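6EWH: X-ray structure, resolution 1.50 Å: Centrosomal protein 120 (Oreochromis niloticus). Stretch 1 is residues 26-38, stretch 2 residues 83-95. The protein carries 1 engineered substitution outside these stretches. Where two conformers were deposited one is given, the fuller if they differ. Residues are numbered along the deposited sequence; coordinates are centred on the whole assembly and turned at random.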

# COMPACT_ATOMS: atom_id res chain seq x y z
N LEU A 26 9.56 -24.72 11.90
CA LEU A 26 10.53 -23.83 12.51
C LEU A 26 10.04 -22.41 12.66
O LEU A 26 10.61 -21.65 13.45
CB LEU A 26 11.82 -23.80 11.67
CG LEU A 26 12.52 -25.15 11.52
CD1 LEU A 26 13.75 -24.99 10.65
CD2 LEU A 26 12.89 -25.69 12.89
N CYS A 27 8.99 -22.04 11.92
CA CYS A 27 8.53 -20.66 11.79
C CYS A 27 7.05 -20.65 12.17
O CYS A 27 6.17 -20.83 11.32
CB CYS A 27 8.78 -20.18 10.36
SG CYS A 27 10.53 -20.24 9.86
N THR A 28 6.78 -20.45 13.46
CA THR A 28 5.48 -20.73 14.05
C THR A 28 4.83 -19.53 14.75
O THR A 28 3.79 -19.70 15.39
CB THR A 28 5.60 -21.87 15.06
OG1 THR A 28 6.35 -21.40 16.19
CG2 THR A 28 6.34 -23.05 14.44
N ASP A 29 5.42 -18.34 14.66
CA ASP A 29 4.86 -17.17 15.32
C ASP A 29 3.94 -16.40 14.38
O ASP A 29 4.12 -16.42 13.16
CB ASP A 29 5.98 -16.25 15.81
CG ASP A 29 6.89 -16.92 16.82
OD1 ASP A 29 6.44 -17.89 17.47
OD2 ASP A 29 8.04 -16.47 16.97
N MET A 30 2.94 -15.74 14.95
CA MET A 30 1.99 -14.98 14.15
C MET A 30 2.38 -13.51 14.06
O MET A 30 2.75 -12.90 15.06
CB MET A 30 0.59 -15.09 14.77
CG MET A 30 0.03 -16.51 14.72
SD MET A 30 0.07 -17.28 13.09
CE MET A 30 -0.76 -16.05 12.10
N PHE A 31 2.26 -12.97 12.85
CA PHE A 31 2.55 -11.57 12.55
C PHE A 31 1.40 -10.98 11.74
O PHE A 31 0.65 -11.70 11.09
CB PHE A 31 3.83 -11.45 11.71
CG PHE A 31 5.06 -11.97 12.41
CD1 PHE A 31 5.39 -13.32 12.38
CD2 PHE A 31 5.88 -11.11 13.13
CE1 PHE A 31 6.52 -13.80 13.04
CE2 PHE A 31 7.00 -11.58 13.79
CZ PHE A 31 7.32 -12.92 13.74
N VAL A 32 1.30 -9.65 11.77
CA VAL A 32 0.33 -8.92 10.96
C VAL A 32 1.09 -7.90 10.12
O VAL A 32 1.89 -7.12 10.65
CB VAL A 32 -0.74 -8.22 11.83
CG1 VAL A 32 -1.74 -7.49 10.94
CG2 VAL A 32 -1.45 -9.25 12.70
N LEU A 33 0.85 -7.93 8.81
CA LEU A 33 1.40 -6.95 7.87
C LEU A 33 0.23 -6.12 7.35
O LEU A 33 -0.75 -6.69 6.84
CB LEU A 33 2.08 -7.69 6.73
CG LEU A 33 2.61 -6.79 5.61
CD1 LEU A 33 3.73 -5.87 6.11
CD2 LEU A 33 3.13 -7.67 4.48
N SER A 34 0.31 -4.80 7.49
CA SER A 34 -0.83 -3.95 7.17
C SER A 34 -0.42 -2.77 6.32
O SER A 34 0.71 -2.27 6.39
CB SER A 34 -1.54 -3.43 8.42
OG SER A 34 -0.69 -2.60 9.18
N VAL A 35 -1.37 -2.32 5.50
CA VAL A 35 -1.22 -1.15 4.64
C VAL A 35 -2.39 -0.23 4.92
O VAL A 35 -3.55 -0.67 4.89
CB VAL A 35 -1.23 -1.55 3.15
CG1 VAL A 35 -1.11 -0.29 2.27
CG2 VAL A 35 -0.11 -2.52 2.85
N THR A 36 -2.11 1.04 5.21
CA THR A 36 -3.15 2.02 5.47
C THR A 36 -3.01 3.16 4.47
O THR A 36 -1.93 3.75 4.34
CB THR A 36 -3.06 2.58 6.89
OG1 THR A 36 -3.14 1.52 7.83
CG2 THR A 36 -4.20 3.59 7.13
N VAL A 37 -4.08 3.44 3.75
CA VAL A 37 -4.16 4.63 2.91
C VAL A 37 -4.88 5.71 3.71
O VAL A 37 -6.05 5.54 4.10
CB VAL A 37 -4.83 4.35 1.55
CG1 VAL A 37 -3.98 3.34 0.76
CG2 VAL A 37 -6.28 3.85 1.69
N ALA A 38 -4.17 6.79 4.00
CA ALA A 38 -4.60 7.76 5.01
C ALA A 38 -5.23 9.04 4.46
O ALA A 38 -6.18 9.56 5.06
CB ALA A 38 -3.43 8.11 5.93
N ASP A 83 -12.33 12.79 0.09
CA ASP A 83 -13.12 12.60 1.30
C ASP A 83 -13.15 11.15 1.76
O ASP A 83 -13.90 10.83 2.68
CB ASP A 83 -14.54 13.13 1.11
CG ASP A 83 -15.23 12.54 -0.11
OD1 ASP A 83 -14.61 11.74 -0.83
OD2 ASP A 83 -16.40 12.90 -0.35
N PHE A 84 -12.34 10.27 1.16
CA PHE A 84 -12.27 8.92 1.68
C PHE A 84 -11.72 8.92 3.10
O PHE A 84 -10.96 9.81 3.50
CB PHE A 84 -11.44 8.00 0.76
CG PHE A 84 -9.98 8.36 0.63
CD1 PHE A 84 -9.05 7.84 1.53
CD2 PHE A 84 -9.52 9.13 -0.44
CE1 PHE A 84 -7.69 8.12 1.40
CE2 PHE A 84 -8.15 9.43 -0.57
CZ PHE A 84 -7.24 8.93 0.35
N GLU A 85 -12.15 7.92 3.88
CA GLU A 85 -11.67 7.71 5.23
C GLU A 85 -10.37 6.90 5.21
O GLU A 85 -10.13 6.12 4.29
CB GLU A 85 -12.71 6.91 6.01
CG GLU A 85 -13.99 7.70 6.23
CD GLU A 85 -13.81 8.75 7.31
OE1 GLU A 85 -13.37 8.38 8.41
OE2 GLU A 85 -14.10 9.93 7.05
N PRO A 86 -9.52 7.07 6.23
CA PRO A 86 -8.33 6.22 6.31
C PRO A 86 -8.76 4.77 6.39
O PRO A 86 -9.71 4.42 7.10
CB PRO A 86 -7.64 6.68 7.61
CG PRO A 86 -8.28 8.00 7.95
CD PRO A 86 -9.67 7.95 7.41
N GLU A 87 -8.07 3.91 5.64
CA GLU A 87 -8.53 2.54 5.48
C GLU A 87 -7.34 1.59 5.46
O GLU A 87 -6.39 1.79 4.70
CB GLU A 87 -9.33 2.40 4.18
CG GLU A 87 -9.82 0.98 3.97
CD GLU A 87 -10.75 0.85 2.79
OE1 GLU A 87 -11.10 1.88 2.18
OE2 GLU A 87 -11.12 -0.31 2.48
N ARG A 88 -7.41 0.57 6.31
CA ARG A 88 -6.33 -0.39 6.48
C ARG A 88 -6.75 -1.74 5.91
O ARG A 88 -7.90 -2.16 6.07
CB ARG A 88 -6.02 -0.57 7.98
CG ARG A 88 -4.85 -1.51 8.26
CD ARG A 88 -4.60 -1.65 9.74
NE ARG A 88 -4.28 -0.38 10.35
CZ ARG A 88 -4.99 0.17 11.34
NH1 ARG A 88 -4.62 1.35 11.82
NH2 ARG A 88 -6.05 -0.45 11.84
N ALA A 89 -5.80 -2.44 5.29
CA ALA A 89 -5.95 -3.84 4.94
C ALA A 89 -4.78 -4.57 5.56
O ALA A 89 -3.65 -4.07 5.54
CB ALA A 89 -5.93 -4.08 3.42
N SER A 90 -5.04 -5.74 6.15
CA SER A 90 -4.02 -6.49 6.88
C SER A 90 -4.07 -7.96 6.48
O SER A 90 -5.15 -8.49 6.23
CB SER A 90 -4.31 -6.44 8.39
OG SER A 90 -4.41 -5.11 8.88
N VAL A 91 -2.91 -8.61 6.47
CA VAL A 91 -2.81 -10.06 6.30
C VAL A 91 -2.09 -10.64 7.50
O VAL A 91 -1.21 -10.01 8.10
CB VAL A 91 -2.11 -10.45 4.98
CG1 VAL A 91 -2.97 -10.04 3.79
CG2 VAL A 91 -0.71 -9.81 4.90
N ARG A 92 -2.44 -11.88 7.84
CA ARG A 92 -1.78 -12.60 8.91
C ARG A 92 -0.70 -13.51 8.32
O ARG A 92 -0.91 -14.17 7.30
CB ARG A 92 -2.78 -13.44 9.70
CG ARG A 92 -3.80 -12.61 10.45
CD ARG A 92 -4.84 -13.53 11.13
NE ARG A 92 -4.29 -14.15 12.33
CZ ARG A 92 -4.60 -15.37 12.75
NH1 ARG A 92 -5.43 -16.13 12.05
NH2 ARG A 92 -4.06 -15.83 13.87
N ILE A 93 0.45 -13.54 8.99
CA ILE A 93 1.60 -14.31 8.52
C ILE A 93 2.09 -15.17 9.67
O ILE A 93 2.29 -14.68 10.79
CB ILE A 93 2.72 -13.38 8.00
CG1 ILE A 93 2.24 -12.56 6.82
CG2 ILE A 93 3.94 -14.20 7.59
CD1 ILE A 93 3.15 -11.40 6.47
N ARG A 94 2.28 -16.46 9.40
CA ARG A 94 2.90 -17.37 10.36
C ARG A 94 4.34 -17.59 9.89
O ARG A 94 4.56 -18.05 8.76
CB ARG A 94 2.12 -18.68 10.43
CG ARG A 94 2.55 -19.64 11.54
CD ARG A 94 1.59 -20.83 11.59
NE ARG A 94 1.92 -21.78 12.65
CZ ARG A 94 2.80 -22.77 12.52
NH1 ARG A 94 3.47 -22.94 11.39
NH2 ARG A 94 3.02 -23.59 13.54
N SER A 95 5.30 -17.21 10.71
CA SER A 95 6.70 -17.22 10.28
C SER A 95 7.59 -17.13 11.52
O SER A 95 7.14 -17.35 12.65
CB SER A 95 6.97 -16.07 9.31
OG SER A 95 8.23 -16.20 8.66
O HOH W 1 -3.03 2.60 10.33
O HOH W 2 -8.73 10.19 5.26

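Residues 29-38 and 87-95 pair as antiparallel strands, their N-to-C directions 149° apart, and the two stretches together bury 1152 Å². Ten backbone hydrogen bonds join five residue pairs, from Asp29 with Ser95 to Val37 with Glu87. The tightest runs from Phe31 N to Ile93 O (2.7 Å), answered by Ile93 N to Phe31 O (2.8 Å). Between these pairs the CA atoms draw closer, and CA-H...O contacts such as Arg88 CA to Val35 O (3.2 Å) fill the intervals.

The face bearing Phe31, Leu33, Ile93 and Val91 is mostly apolar. Here Leu33 sets its CB in the notch between two neighbours on the other strand, 3.9 Å from Ile93 CD1 and 4.0 Å from Val91 CG2. Ile93 reaches diagonally to Leu33 through CD1, while Val91 CG2 packs on the same residue directly across the strand. The Phe31 ring reaches the C-terminal end of strand 87-95 and meets Ser95 O with its edge (Phe31 CE1 to Ser95 O, 3.6 Å). At Ala89 the single methyl leaves a shallow site beside Val35, and contact there is carried by the backbone.

The other face mixes long chains (Met30, Arg88, Arg92, Arg94) with short ones (Val32, Ser34, Thr36, Ser90). Arg88 passes Ser34, its CD 3.8 Å from Ser34 CB, while a water bridges Thr36 OG1 (2.7 Å) and Arg88 NH1 (2.5 Å). The CA atoms of Ser34 and Ser90 lie 4.1 Å apart, as do those of Thr36 and Arg88, and Ser34 CB is 3.4 Å from Ser90 OG. Met30 folds through three m torsions, bringing SD within 3.6 Å of Arg94 CB and placing CE over one face of the Arg92 guanidinium. Arg94 extends until Thr28 CB lies over its guanidinium, 3.5 Å from NH2.

Beyond Glu87, the Phe84 ring turns its edge to Val37 O (CE1 to O, 4.1 Å).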